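Polyketide synthase associated protein 5 (Mycobacterium tuberculosis, PDB 1Q9J) probably catalyses the esterification of phthiocerol and related diols with two mycocerosic acids, taken directly from mycocerosic acid synthase, to complete dimycocerosate ester synthesis. Local coordinates at residues E165-L168 against A169-I173; K9-H12 against S13-V16; W217-K220 against Q221-S224; D299-D302 against L303-I307. One frame throughout, in Å; residues are numbered along the deposited sequence.

The four contacts follow one another along the chain, each confined to one continuous run of residues, so none encloses or crosses another. Contact 2 comes first, where strand 6-9 gives way to helix 12-19. Contact 1 lies at the C-terminal turn of helix 164-170, yet touches contact 2: Glu-165 probably hydrogen-bonds Ser-11, tying helix 164-170 to the start of helix 12-19 near the predicted active site. Contact 3 caps helix 220-230 just after strand 213-216, across the chain's centre from contacts 1 and 2. Contact 4 opens helix 300-317, which packs there on helix 237-253 and strand 285-292; its centre lies about 22 Å from that of contact 3.

Contact 1 of 4, residues E165-L168 against A169-I173; sequences EAVL and AQRGI
The guanidinium of Arg-171 receives the backbone oxygen of Val-167 at its edge, close to its own plane, while CG1 of Val-167 comes to 3.8 Å from the Arg-171 NE. This is the C-terminal turn of an alpha-helix, residues 164-170, where the last carbonyls lose their usual amide partners and a long arginine can fold back to meet one. Bends at chi2 and chi3 curl the Arg-171 chain until NE lies 3.0 Å from Val-167 O, a weak bond at 123°. NH1 bonds the carbonyl of Pro-274, so Arg-171 ties the helix end to the loop that holds Pro-274. The Val-167 side chain is about 9 Å from that of Asp-128, which probably organises the active site. The Arg-171 backbone N makes a weak bond of 2.8 Å to Leu-168 O, a tighter turn than the helical bonds before it, which run from Ala-169 N to Glu-165 O and from Gln-170 N to Ala-166 O. The small Ala-169 suits the solvent-facing side. The chain leaves the helix through Gly-172 and doubles back, bringing Ile-173 against Leu-168, apolar side chain on apolar side chain, crossing at a slant. Leu-168 meets it with both branches: CD2 packs against the Ile-173 CD1, and CD1 lies 3.7 Å from the Ile-173 CG2.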
ATOM      1  N   GLU A 165      -8.369   5.972 -14.671  1.00 41.13           N
ATOM      2  CA  GLU A 165      -9.297   6.603 -15.597  1.00 44.65           C
ATOM      3  C   GLU A 165      -9.370   5.859 -16.924  1.00 46.60           C
ATOM      4  O   GLU A 165     -10.286   6.074 -17.708  1.00 46.70           O
ATOM      5  CB  GLU A 165      -8.962   8.075 -15.850  1.00 42.16           C
ATOM      6  CG  GLU A 165      -7.563   8.485 -15.541  1.00 51.57           C
ATOM      7  CD  GLU A 165      -7.311   8.644 -14.061  1.00 55.80           C
ATOM      8  OE1 GLU A 165      -6.722   7.712 -13.463  1.00 61.08           O
ATOM      9  OE2 GLU A 165      -7.703   9.700 -13.494  1.00 56.61           O
ATOM     10  N   ALA A 166      -8.404   4.988 -17.192  1.00 47.04           N
ATOM     11  CA  ALA A 166      -8.457   4.230 -18.430  1.00 42.43           C
ATOM     12  C   ALA A 166      -9.456   3.091 -18.199  1.00 45.35           C
ATOM     13  O   ALA A 166     -10.343   2.843 -19.020  1.00 45.28           O
ATOM     14  CB  ALA A 166      -7.098   3.672 -18.764  1.00 41.61           C
ATOM     15  N   VAL A 167      -9.321   2.426 -17.056  1.00 41.67           N
ATOM     16  CA  VAL A 167     -10.190   1.317 -16.703  1.00 41.92           C
ATOM     17  C   VAL A 167     -11.667   1.716 -16.658  1.00 43.84           C
ATOM     18  O   VAL A 167     -12.546   0.957 -17.079  1.00 42.26           O
ATOM     19  CB  VAL A 167      -9.754   0.717 -15.353  1.00 42.49           C
ATOM     20  CG1 VAL A 167     -10.847  -0.185 -14.786  1.00 41.18           C
ATOM     21  CG2 VAL A 167      -8.471  -0.069 -15.553  1.00 39.38           C
ATOM     22  N   LEU A 168     -11.934   2.915 -16.159  1.00 41.96           N
ATOM     23  CA  LEU A 168     -13.299   3.403 -16.090  1.00 42.73           C
ATOM     24  C   LEU A 168     -13.798   3.718 -17.496  1.00 45.35           C
ATOM     25  O   LEU A 168     -14.921   3.365 -17.879  1.00 46.13           O
ATOM     26  CB  LEU A 168     -13.388   4.652 -15.206  1.00 36.73           C
ATOM     27  CG  LEU A 168     -12.942   4.452 -13.746  1.00 35.13           C
ATOM     28  CD1 LEU A 168     -13.292   5.681 -12.954  1.00 35.60           C
ATOM     29  CD2 LEU A 168     -13.579   3.225 -13.141  1.00 26.14           C
ATOM     30  N   ALA A 169     -12.961   4.380 -18.279  1.00 46.46           N
ATOM     31  CA  ALA A 169     -13.362   4.707 -19.635  1.00 48.04           C
ATOM     32  C   ALA A 169     -13.764   3.445 -20.412  1.00 52.47           C
ATOM     33  O   ALA A 169     -14.753   3.472 -21.136  1.00 57.15           O
ATOM     34  CB  ALA A 169     -12.235   5.449 -20.357  1.00 35.40           C
ATOM     35  N   GLN A 170     -13.020   2.345 -20.270  1.00 55.81           N
ATOM     36  CA  GLN A 170     -13.378   1.117 -20.992  1.00 58.37           C
ATOM     37  C   GLN A 170     -14.806   0.731 -20.646  1.00 60.43           C
ATOM     38  O   GLN A 170     -15.532   0.203 -21.485  1.00 62.80           O
ATOM     39  CB  GLN A 170     -12.464  -0.051 -20.623  1.00 58.92           C
ATOM     40  CG  GLN A 170     -11.014   0.124 -21.028  1.00 59.52           C
ATOM     41  CD  GLN A 170     -10.209  -1.158 -20.863  1.00 60.85           C
ATOM     42  OE1 GLN A 170     -10.334  -1.874 -19.861  1.00 64.83           O
ATOM     43  NE2 GLN A 170      -9.358  -1.442 -21.840  1.00 64.63           N
ATOM     44  N   ARG A 171     -15.189   0.978 -19.396  1.00 58.46           N
ATOM     45  CA  ARG A 171     -16.534   0.683 -18.935  1.00 57.12           C
ATOM     46  C   ARG A 171     -17.363   1.935 -19.156  1.00 61.43           C
ATOM     47  O   ARG A 171     -16.935   2.861 -19.848  1.00 62.07           O
ATOM     48  CB  ARG A 171     -16.538   0.321 -17.450  1.00 51.53           C
ATOM     49  CG  ARG A 171     -16.048  -1.093 -17.147  1.00 52.30           C
ATOM     50  CD  ARG A 171     -14.851  -1.046 -16.215  1.00 51.40           C
ATOM     51  NE  ARG A 171     -13.707  -1.817 -16.730  1.00 48.43           N
ATOM     52  CZ  ARG A 171     -13.549  -3.106 -16.489  1.00 45.36           C
ATOM     53  NH1 ARG A 171     -14.455  -3.743 -15.755  1.00 52.21           N
ATOM     54  NH2 ARG A 171     -12.500  -3.734 -16.965  1.00 42.25           N
ATOM     55  N   GLY A 172     -18.552   1.979 -18.577  1.00 63.77           N
ATOM     56  CA  GLY A 172     -19.375   3.157 -18.758  1.00 69.66           C
ATOM     57  C   GLY A 172     -18.758   4.365 -18.080  1.00 70.72           C
ATOM     58  O   GLY A 172     -18.572   5.418 -18.695  1.00 66.15           O
ATOM     59  N   ILE A 173     -18.427   4.184 -16.805  1.00 75.62           N
ATOM     60  CA  ILE A 173     -17.852   5.225 -15.963  1.00 79.07           C
ATOM     61  C   ILE A 173     -17.069   6.293 -16.727  1.00 83.91           C
ATOM     62  O   ILE A 173     -16.013   6.024 -17.308  1.00 82.95           O
ATOM     63  CB  ILE A 173     -16.965   4.599 -14.871  1.00 76.01           C
ATOM     64  CG1 ILE A 173     -17.523   3.228 -14.476  1.00 75.03           C
ATOM     65  CG2 ILE A 173     -16.964   5.487 -13.646  1.00 75.28           C
ATOM     66  CD1 ILE A 173     -16.668   2.451 -13.492  1.00 74.27           C
TER

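Contact 2 of 4, residues K9-H12 against S13-V16; sequences KLSH and SEEV
Glu-14 reaches back to Ser-11 at the start of helix 12-19, and its conformation makes the contact. With CG beside its own backbone N (chi1 -48°) and the chain extended beyond, the carboxylate comes alongside the residue that precedes the helix. OE1 then accepts the Ser-11 N at 2.9 Å in a straight bond, through the anti lone pair. The Ser-11 hydroxyl, held between its backbone N and carbonyl carbon (chi1 79°), lies 3.1 Å from the Glu-14 CG and bonds outward to Glu-165. Leu-10 runs obliquely over the same glutamate, its CD2 3.9 Å from the Glu-14 CB, an apolar partner for the aliphatic part of the chain. Farther out, Glu-15 lies alongside His-12, carboxylate and ring planes 67° apart, its OE1 3.9 Å from the His-12 CD2. Ser-11 O accepts twice, from Glu-14 N at 2.6 Å and from Glu-15 N at 3.2 Å. The Ser-13 side chain lies about 8 Å from that of Asp-128, which probably organises the active site. Glu-14 thus grips a backbone amide with one oxygen while the other forms a salt bridge with Arg-8, a positive partner expected to favour its charged form.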
ATOM      1  N   LYS A   9       1.453   9.243 -21.205  1.00 48.33           N
ATOM      2  CA  LYS A   9       1.453  10.298 -20.209  1.00 49.57           C
ATOM      3  C   LYS A   9       0.765   9.687 -18.976  1.00 53.83           C
ATOM      4  O   LYS A   9      -0.019   8.740 -19.109  1.00 57.32           O
ATOM      5  CB  LYS A   9       0.663  11.488 -20.762  1.00 49.78           C
ATOM      6  CG  LYS A   9       1.081  12.874 -20.266  1.00 63.50           C
ATOM      7  CD  LYS A   9       0.587  13.977 -21.229  1.00 68.52           C
ATOM      8  CE  LYS A   9       0.904  15.394 -20.751  1.00 70.21           C
ATOM      9  NZ  LYS A   9       0.062  15.806 -19.594  1.00 66.84           N
ATOM     10  N   LEU A  10       1.073  10.177 -17.778  1.00 54.52           N
ATOM     11  CA  LEU A  10       0.425   9.625 -16.584  1.00 51.98           C
ATOM     12  C   LEU A  10      -0.956  10.219 -16.452  1.00 51.24           C
ATOM     13  O   LEU A  10      -1.169  11.368 -16.824  1.00 52.57           O
ATOM     14  CB  LEU A  10       1.190   9.961 -15.308  1.00 48.30           C
ATOM     15  CG  LEU A  10       2.536   9.309 -15.027  1.00 42.09           C
ATOM     16  CD1 LEU A  10       3.095   9.944 -13.770  1.00 40.05           C
ATOM     17  CD2 LEU A  10       2.383   7.796 -14.848  1.00 41.24           C
ATOM     18  N   SER A  11      -1.882   9.441 -15.903  1.00 53.18           N
ATOM     19  CA  SER A  11      -3.262   9.872 -15.697  1.00 52.76           C
ATOM     20  C   SER A  11      -3.295  10.700 -14.422  1.00 56.23           C
ATOM     21  O   SER A  11      -2.501  10.464 -13.510  1.00 59.57           O
ATOM     22  CB  SER A  11      -4.164   8.649 -15.542  1.00 51.18           C
ATOM     23  OG  SER A  11      -4.070   8.117 -14.227  1.00 49.82           O
ATOM     24  N   HIS A  12      -4.218  11.655 -14.346  1.00 59.79           N
ATOM     25  CA  HIS A  12      -4.303  12.531 -13.171  1.00 63.26           C
ATOM     26  C   HIS A  12      -4.226  11.785 -11.840  1.00 60.43           C
ATOM     27  O   HIS A  12      -3.699  12.297 -10.846  1.00 60.98           O
ATOM     28  CB  HIS A  12      -5.569  13.391 -13.244  1.00 71.54           C
ATOM     29  CG  HIS A  12      -5.535  14.403 -14.355  1.00 83.02           C
ATOM     30  ND1 HIS A  12      -5.686  14.059 -15.682  1.00 87.81           N
ATOM     31  CD2 HIS A  12      -5.308  15.739 -14.341  1.00 86.41           C
ATOM     32  CE1 HIS A  12      -5.554  15.136 -16.437  1.00 88.68           C
ATOM     33  NE2 HIS A  12      -5.323  16.169 -15.649  1.00 89.44           N
ATOM     34  N   SER A  13      -4.733  10.561 -11.829  1.00 56.25           N
ATOM     35  CA  SER A  13      -4.715   9.739 -10.629  1.00 52.01           C
ATOM     36  C   SER A  13      -3.286   9.295 -10.263  1.00 52.84           C
ATOM     37  O   SER A  13      -2.945   9.152  -9.088  1.00 50.97           O
ATOM     38  CB  SER A  13      -5.632   8.538 -10.869  1.00 47.96           C
ATOM     39  OG  SER A  13      -5.367   7.466  -9.998  1.00 53.55           O
ATOM     40  N   GLU A  14      -2.444   9.103 -11.273  1.00 53.90           N
ATOM     41  CA  GLU A  14      -1.069   8.657 -11.061  1.00 51.10           C
ATOM     42  C   GLU A  14      -0.105   9.792 -10.709  1.00 49.44           C
ATOM     43  O   GLU A  14       0.875   9.586  -9.987  1.00 47.30           O
ATOM     44  CB  GLU A  14      -0.608   7.925 -12.318  1.00 47.67           C
ATOM     45  CG  GLU A  14      -1.652   6.922 -12.755  1.00 45.86           C
ATOM     46  CD  GLU A  14      -1.309   6.144 -14.004  1.00 44.49           C
ATOM     47  OE1 GLU A  14      -1.136   6.780 -15.074  1.00 37.64           O
ATOM     48  OE2 GLU A  14      -1.219   4.889 -13.895  1.00 40.13           O
ATOM     49  N   GLU A  15      -0.400  10.991 -11.201  1.00 49.10           N
ATOM     50  CA  GLU A  15       0.437  12.154 -10.945  1.00 49.15           C
ATOM     51  C   GLU A  15       0.711  12.426  -9.487  1.00 48.28           C
ATOM     52  O   GLU A  15       1.732  13.006  -9.155  1.00 51.03           O
ATOM     53  CB  GLU A  15      -0.164  13.398 -11.593  1.00 49.30           C
ATOM     54  CG  GLU A  15      -0.263  13.247 -13.091  1.00 56.47           C
ATOM     55  CD  GLU A  15      -0.494  14.548 -13.818  1.00 60.83           C
ATOM     56  OE1 GLU A  15      -1.509  15.232 -13.526  1.00 63.56           O
ATOM     57  OE2 GLU A  15       0.345  14.884 -14.695  1.00 63.93           O
ATOM     58  N   VAL A  16      -0.185  12.027  -8.600  1.00 49.34           N
ATOM     59  CA  VAL A  16       0.089  12.269  -7.195  1.00 50.63           C
ATOM     60  C   VAL A  16       1.465  11.682  -6.877  1.00 48.29           C
ATOM     61  O   VAL A  16       2.310  12.357  -6.300  1.00 43.77           O
ATOM     62  CB  VAL A  16      -0.956  11.600  -6.272  1.00 53.08           C
ATOM     63  CG1 VAL A  16      -0.659  11.939  -4.812  1.00 50.50           C
ATOM     64  CG2 VAL A  16      -2.354  12.092  -6.638  1.00 57.27           C
TER

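Contact 3 of 4, residues W217-K220 against Q221-S224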
ATOM      1  N   TRP A 217       3.588  -5.100  17.319  1.00 72.25           N
ATOM      2  CA  TRP A 217       3.044  -6.424  17.049  1.00 72.20           C
ATOM      3  C   TRP A 217       2.018  -6.893  18.084  1.00 75.16           C
ATOM      4  O   TRP A 217       1.602  -6.149  18.977  1.00 73.78           O
ATOM      5  CB  TRP A 217       4.163  -7.464  16.975  1.00 70.03           C
ATOM      6  CG  TRP A 217       5.001  -7.394  15.754  1.00 68.87           C
ATOM      7  CD1 TRP A 217       5.770  -6.349  15.353  1.00 66.89           C
ATOM      8  CD2 TRP A 217       5.180  -8.429  14.780  1.00 69.29           C
ATOM      9  NE1 TRP A 217       6.419  -6.664  14.188  1.00 69.81           N
ATOM     10  CE2 TRP A 217       6.073  -7.938  13.809  1.00 70.71           C
ATOM     11  CE3 TRP A 217       4.666  -9.726  14.630  1.00 72.23           C
ATOM     12  CZ2 TRP A 217       6.477  -8.704  12.693  1.00 70.63           C
ATOM     13  CZ3 TRP A 217       5.067 -10.490  13.518  1.00 71.20           C
ATOM     14  CH2 TRP A 217       5.960  -9.971  12.568  1.00 69.84           C
ATOM     15  N   LEU A 218       1.616  -8.151  17.927  1.00 79.55           N
ATOM     16  CA  LEU A 218       0.657  -8.809  18.799  1.00 80.97           C
ATOM     17  C   LEU A 218       1.008 -10.278  18.880  1.00 83.14           C
ATOM     18  O   LEU A 218       1.360 -10.901  17.876  1.00 82.59           O
ATOM     19  CB  LEU A 218      -0.759  -8.654  18.258  1.00 83.60           C
ATOM     20  CG  LEU A 218      -1.488  -7.427  18.792  1.00 85.22           C
ATOM     21  CD1 LEU A 218      -2.861  -7.304  18.158  1.00 89.03           C
ATOM     22  CD2 LEU A 218      -1.602  -7.574  20.297  1.00 90.99           C
ATOM     23  N   SER A 219       0.913 -10.826  20.086  1.00 86.61           N
ATOM     24  CA  SER A 219       1.224 -12.229  20.315  1.00 89.49           C
ATOM     25  C   SER A 219       0.261 -13.116  19.551  1.00 90.68           C
ATOM     26  O   SER A 219      -0.911 -12.773  19.386  1.00 90.76           O
ATOM     27  CB  SER A 219       1.131 -12.556  21.807  1.00 90.92           C
ATOM     28  OG  SER A 219      -0.133 -12.177  22.330  1.00 90.36           O
ATOM     29  N   LYS A 220       0.763 -14.256  19.084  1.00 92.56           N
ATOM     30  CA  LYS A 220      -0.060 -15.210  18.352  1.00 94.15           C
ATOM     31  C   LYS A 220      -1.385 -15.365  19.088  1.00 95.01           C
ATOM     32  O   LYS A 220      -2.430 -15.561  18.471  1.00 96.10           O
ATOM     33  CB  LYS A 220       0.646 -16.565  18.269  1.00 94.83           C
ATOM     34  CG  LYS A 220       1.891 -16.567  17.393  1.00 97.57           C
ATOM     35  CD  LYS A 220       2.864 -17.657  17.822  1.00100.51           C
ATOM     36  CE  LYS A 220       3.478 -17.333  19.191  1.00101.82           C
ATOM     37  NZ  LYS A 220       4.430 -18.381  19.676  1.00101.04           N
ATOM     38  N   GLN A 221      -1.342 -15.266  20.412  1.00 95.54           N
ATOM     39  CA  GLN A 221      -2.554 -15.392  21.202  1.00 95.28           C
ATOM     40  C   GLN A 221      -3.421 -14.145  21.131  1.00 92.79           C
ATOM     41  O   GLN A 221      -4.567 -14.223  20.703  1.00 95.32           O
ATOM     42  CB  GLN A 221      -2.230 -15.707  22.661  1.00100.28           C
ATOM     43  CG  GLN A 221      -2.361 -17.183  23.022  1.00105.90           C
ATOM     44  CD  GLN A 221      -3.622 -17.822  22.445  1.00110.46           C
ATOM     45  OE1 GLN A 221      -3.623 -18.304  21.308  1.00112.16           O
ATOM     46  NE2 GLN A 221      -4.706 -17.810  23.221  1.00111.21           N
ATOM     47  N   GLN A 222      -2.886 -13.002  21.546  1.00 89.23           N
ATOM     48  CA  GLN A 222      -3.656 -11.765  21.517  1.00 87.41           C
ATOM     49  C   GLN A 222      -4.353 -11.560  20.178  1.00 86.11           C
ATOM     50  O   GLN A 222      -5.412 -10.933  20.111  1.00 84.33           O
ATOM     51  CB  GLN A 222      -2.763 -10.561  21.787  1.00 88.04           C
ATOM     52  CG  GLN A 222      -2.325 -10.401  23.208  1.00 86.77           C
ATOM     53  CD  GLN A 222      -1.291  -9.315  23.323  1.00 89.09           C
ATOM     54  OE1 GLN A 222      -0.223  -9.397  22.712  1.00 87.69           O
ATOM     55  NE2 GLN A 222      -1.597  -8.283  24.100  1.00 88.82           N
ATOM     56  N   THR A 223      -3.752 -12.067  19.106  1.00 84.89           N
ATOM     57  CA  THR A 223      -4.359 -11.936  17.784  1.00 83.67           C
ATOM     58  C   THR A 223      -5.616 -12.812  17.800  1.00 83.35           C
ATOM     59  O   THR A 223      -6.729 -12.304  17.648  1.00 81.02           O
ATOM     60  CB  THR A 223      -3.388 -12.400  16.651  1.00 80.90           C
ATOM     61  OG1 THR A 223      -2.151 -11.688  16.763  1.00 75.21           O
ATOM     62  CG2 THR A 223      -3.976 -12.106  15.277  1.00 79.92           C
ATOM     63  N   SER A 224      -5.428 -14.115  18.024  1.00 83.48           N
ATOM     64  CA  SER A 224      -6.529 -15.083  18.078  1.00 85.38           C
ATOM     65  C   SER A 224      -7.697 -14.623  18.946  1.00 86.33           C
ATOM     66  O   SER A 224      -8.854 -14.955  18.679  1.00 85.79           O
ATOM     67  CB  SER A 224      -6.021 -16.435  18.586  1.00 83.24           C
ATOM     68  OG  SER A 224      -5.121 -16.997  17.648  1.00 81.38           O
TER
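Gln-222 folds back over Ser-219 and crosses Leu-218 at roughly a right angle, so one amide side chain serves a polar and an apolar neighbour together. Ser-219 is the N-cap of helix 220-230, and with Gln-222 it forms a capping box, the reciprocal exchange that closes the start of many helices. Its hydroxyl accepts the Gln-222 N at 3.0 Å, which is possible because OG stands between the backbone N and the carbonyl carbon (chi1 54°) and so faces the first turn. In return the Gln-222 OE1 accepts the Ser-219 N at 3.2 Å, the donor only slightly tilted from the carboxamide plane. The same OE1 also takes a hydrogen bond from the Ser-219 OG at 2.8 Å, nearly square to the C=O, at 99°. Two bonds therefore fix the rotation of the amide, and the Leu-218 CD2 rests 3.5 Å from the Gln-222 CD.

Thr-223 bonds the Ser-219 carbonyl instead: its backbone N meets the Ser-219 O nearly end-on at 2.9 Å, while its OG1 approaches from above the carbonyl plane at 3.1 Å. A threonine suits this place because its hydroxyl can donate to one backbone group and accept from another. One residue on, the Ser-224 OG bonds the Lys-220 O from much nearer the carbonyl plane, beside a weak bond from the Ser-224 N.

The helix start is joined to strand 387-393 by Thr-223 OG1, which also accepts from the Leu-388 N, and by Leu-218 packing on Leu-388. Leu-218 and Gln-222 both touch Cys-411, so helix 399-412 packs against both.

Contact 4 of 4, residues D299-D302 against L303-I307; sequences DIVD and LASDI
Asp-299 gives its backbone oxygen to the Leu-303 N at 2.9 Å, the first full turn of helix 300-317, and caps that helix as well. With its carboxylate swung anti to the backbone N (chi1 179°), OD1 accepts the Asp-302 N at 3.3 Å, on the anti side. Aspartate suits an N-cap because its short acid reaches a first-turn amide that has no helical carbonyl to bond; OD1 is also bonded to the Tyr-417 hydroxyl. Ile-300 follows, its CB directed away from the following turn while its oxygen takes the Ala-304 N at 2.8 Å in an almost straight bond of 175°. Val-301 O accepts from Ser-305 N at 2.8 Å, and the Ser-305 OG, 3.9 Å from the Val-301 CG1, adds a weak bond to the same oxygen. The Ser-305 side chain is about 8 Å from that of Arg-312, which is probably important for recognising the carrier domain of mycocerosic acid synthase. Asp-302, exposed in the first turn, has a negative charge expected to suit the helix dipole; its O receives the Asp-306 N at 3.2 Å.

Isoleucine and leucine fit the inward side: Ile-300 lies on Ala-243 and Leu-247, and Leu-303 and Ile-307 lie on Leu-246, all of helix 237-253. Leu-303 and Ile-307 also meet Tyr-290 of strand 285-292, whose hydroxyl bonds the Asp-306 OD2.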
ATOM      1  N   ASP A 299     -19.556   2.809  21.179  1.00 98.48           N
ATOM      2  CA  ASP A 299     -19.109   1.433  21.339  1.00 97.71           C
ATOM      3  C   ASP A 299     -18.345   0.897  20.131  1.00 97.36           C
ATOM      4  O   ASP A 299     -18.663   1.208  18.984  1.00 96.71           O
ATOM      5  CB  ASP A 299     -20.311   0.539  21.644  1.00 96.96           C
ATOM      6  CG  ASP A 299     -19.932  -0.914  21.802  1.00 97.67           C
ATOM      7  OD1 ASP A 299     -20.140  -1.681  20.839  1.00 97.62           O
ATOM      8  OD2 ASP A 299     -19.421  -1.283  22.882  1.00 96.84           O
ATOM      9  N   ILE A 300     -17.330   0.086  20.408  1.00 95.35           N
ATOM     10  CA  ILE A 300     -16.497  -0.509  19.373  1.00 93.93           C
ATOM     11  C   ILE A 300     -17.318  -1.141  18.263  1.00 93.12           C
ATOM     12  O   ILE A 300     -17.292  -0.672  17.126  1.00 94.02           O
ATOM     13  CB  ILE A 300     -15.528  -1.559  19.992  1.00 94.90           C
ATOM     14  CG1 ILE A 300     -14.201  -0.882  20.333  1.00 95.28           C
ATOM     15  CG2 ILE A 300     -15.292  -2.730  19.049  1.00 97.66           C
ATOM     16  CD1 ILE A 300     -13.442  -0.385  19.128  1.00 91.15           C
ATOM     17  N   VAL A 301     -18.051  -2.200  18.593  1.00 91.02           N
ATOM     18  CA  VAL A 301     -18.867  -2.887  17.606  1.00 88.41           C
ATOM     19  C   VAL A 301     -19.826  -1.926  16.911  1.00 87.20           C
ATOM     20  O   VAL A 301     -20.010  -2.003  15.704  1.00 85.76           O
ATOM     21  CB  VAL A 301     -19.664  -4.020  18.253  1.00 87.12           C
ATOM     22  CG1 VAL A 301     -20.266  -4.906  17.178  1.00 87.83           C
ATOM     23  CG2 VAL A 301     -18.762  -4.822  19.167  1.00 87.95           C
ATOM     24  N   ASP A 302     -20.430  -1.018  17.663  1.00 88.22           N
ATOM     25  CA  ASP A 302     -21.351  -0.067  17.063  1.00 90.64           C
ATOM     26  C   ASP A 302     -20.674   0.676  15.922  1.00 89.55           C
ATOM     27  O   ASP A 302     -21.211   0.757  14.817  1.00 90.94           O
ATOM     28  CB  ASP A 302     -21.851   0.933  18.110  1.00 96.56           C
ATOM     29  CG  ASP A 302     -23.264   0.622  18.596  1.00 99.79           C
ATOM     30  OD1 ASP A 302     -23.467  -0.458  19.196  1.00101.93           O
ATOM     31  OD2 ASP A 302     -24.167   1.466  18.376  1.00 97.95           O
ATOM     32  N   LEU A 303     -19.486   1.207  16.199  1.00 89.03           N
ATOM     33  CA  LEU A 303     -18.701   1.958  15.211  1.00 82.78           C
ATOM     34  C   LEU A 303     -18.241   1.042  14.072  1.00 79.24           C
ATOM     35  O   LEU A 303     -18.464   1.333  12.903  1.00 77.82           O
ATOM     36  CB  LEU A 303     -17.481   2.591  15.897  1.00 80.00           C
ATOM     37  CG  LEU A 303     -16.605   3.540  15.092  1.00 78.51           C
ATOM     38  CD1 LEU A 303     -17.406   4.750  14.680  1.00 76.63           C
ATOM     39  CD2 LEU A 303     -15.402   3.946  15.927  1.00 79.16           C
ATOM     40  N   ALA A 304     -17.602  -0.065  14.435  1.00 76.10           N
ATOM     41  CA  ALA A 304     -17.114  -1.024  13.462  1.00 77.21           C
ATOM     42  C   ALA A 304     -18.189  -1.415  12.452  1.00 80.29           C
ATOM     43  O   ALA A 304     -17.967  -1.359  11.239  1.00 83.68           O
ATOM     44  CB  ALA A 304     -16.602  -2.262  14.172  1.00 72.28           C
ATOM     45  N   SER A 305     -19.358  -1.806  12.956  1.00 81.38           N
ATOM     46  CA  SER A 305     -20.470  -2.238  12.102  1.00 77.74           C
ATOM     47  C   SER A 305     -21.018  -1.141  11.207  1.00 75.35           C
ATOM     48  O   SER A 305     -21.371  -1.389  10.052  1.00 71.65           O
ATOM     49  CB  SER A 305     -21.606  -2.808  12.956  1.00 78.50           C
ATOM     50  OG  SER A 305     -21.258  -4.099  13.446  1.00 77.06           O
ATOM     51  N   ASP A 306     -21.088   0.072  11.738  1.00 70.79           N
ATOM     52  CA  ASP A 306     -21.597   1.179  10.955  1.00 70.00           C
ATOM     53  C   ASP A 306     -20.681   1.440   9.759  1.00 71.74           C
ATOM     54  O   ASP A 306     -21.147   1.684   8.640  1.00 71.12           O
ATOM     55  CB  ASP A 306     -21.714   2.425  11.824  1.00 66.89           C
ATOM     56  CG  ASP A 306     -22.400   3.558  11.105  1.00 69.29           C
ATOM     57  OD1 ASP A 306     -23.499   3.339  10.543  1.00 70.66           O
ATOM     58  OD2 ASP A 306     -21.846   4.676  11.098  1.00 71.14           O
ATOM     59  N   ILE A 307     -19.373   1.386   9.997  1.00 71.14           N
ATOM     60  CA  ILE A 307     -18.413   1.597   8.923  1.00 69.87           C
ATOM     61  C   ILE A 307     -18.643   0.545   7.842  1.00 64.64           C
ATOM     62  O   ILE A 307     -18.927   0.874   6.687  1.00 60.71           O
ATOM     63  CB  ILE A 307     -16.951   1.470   9.420  1.00 74.23           C
ATOM     64  CG1 ILE A 307     -16.692   2.462  10.553  1.00 75.74           C
ATOM     65  CG2 ILE A 307     -15.977   1.746   8.261  1.00 76.77           C
ATOM     66  CD1 ILE A 307     -15.271   2.436  11.083  1.00 71.58           C
TER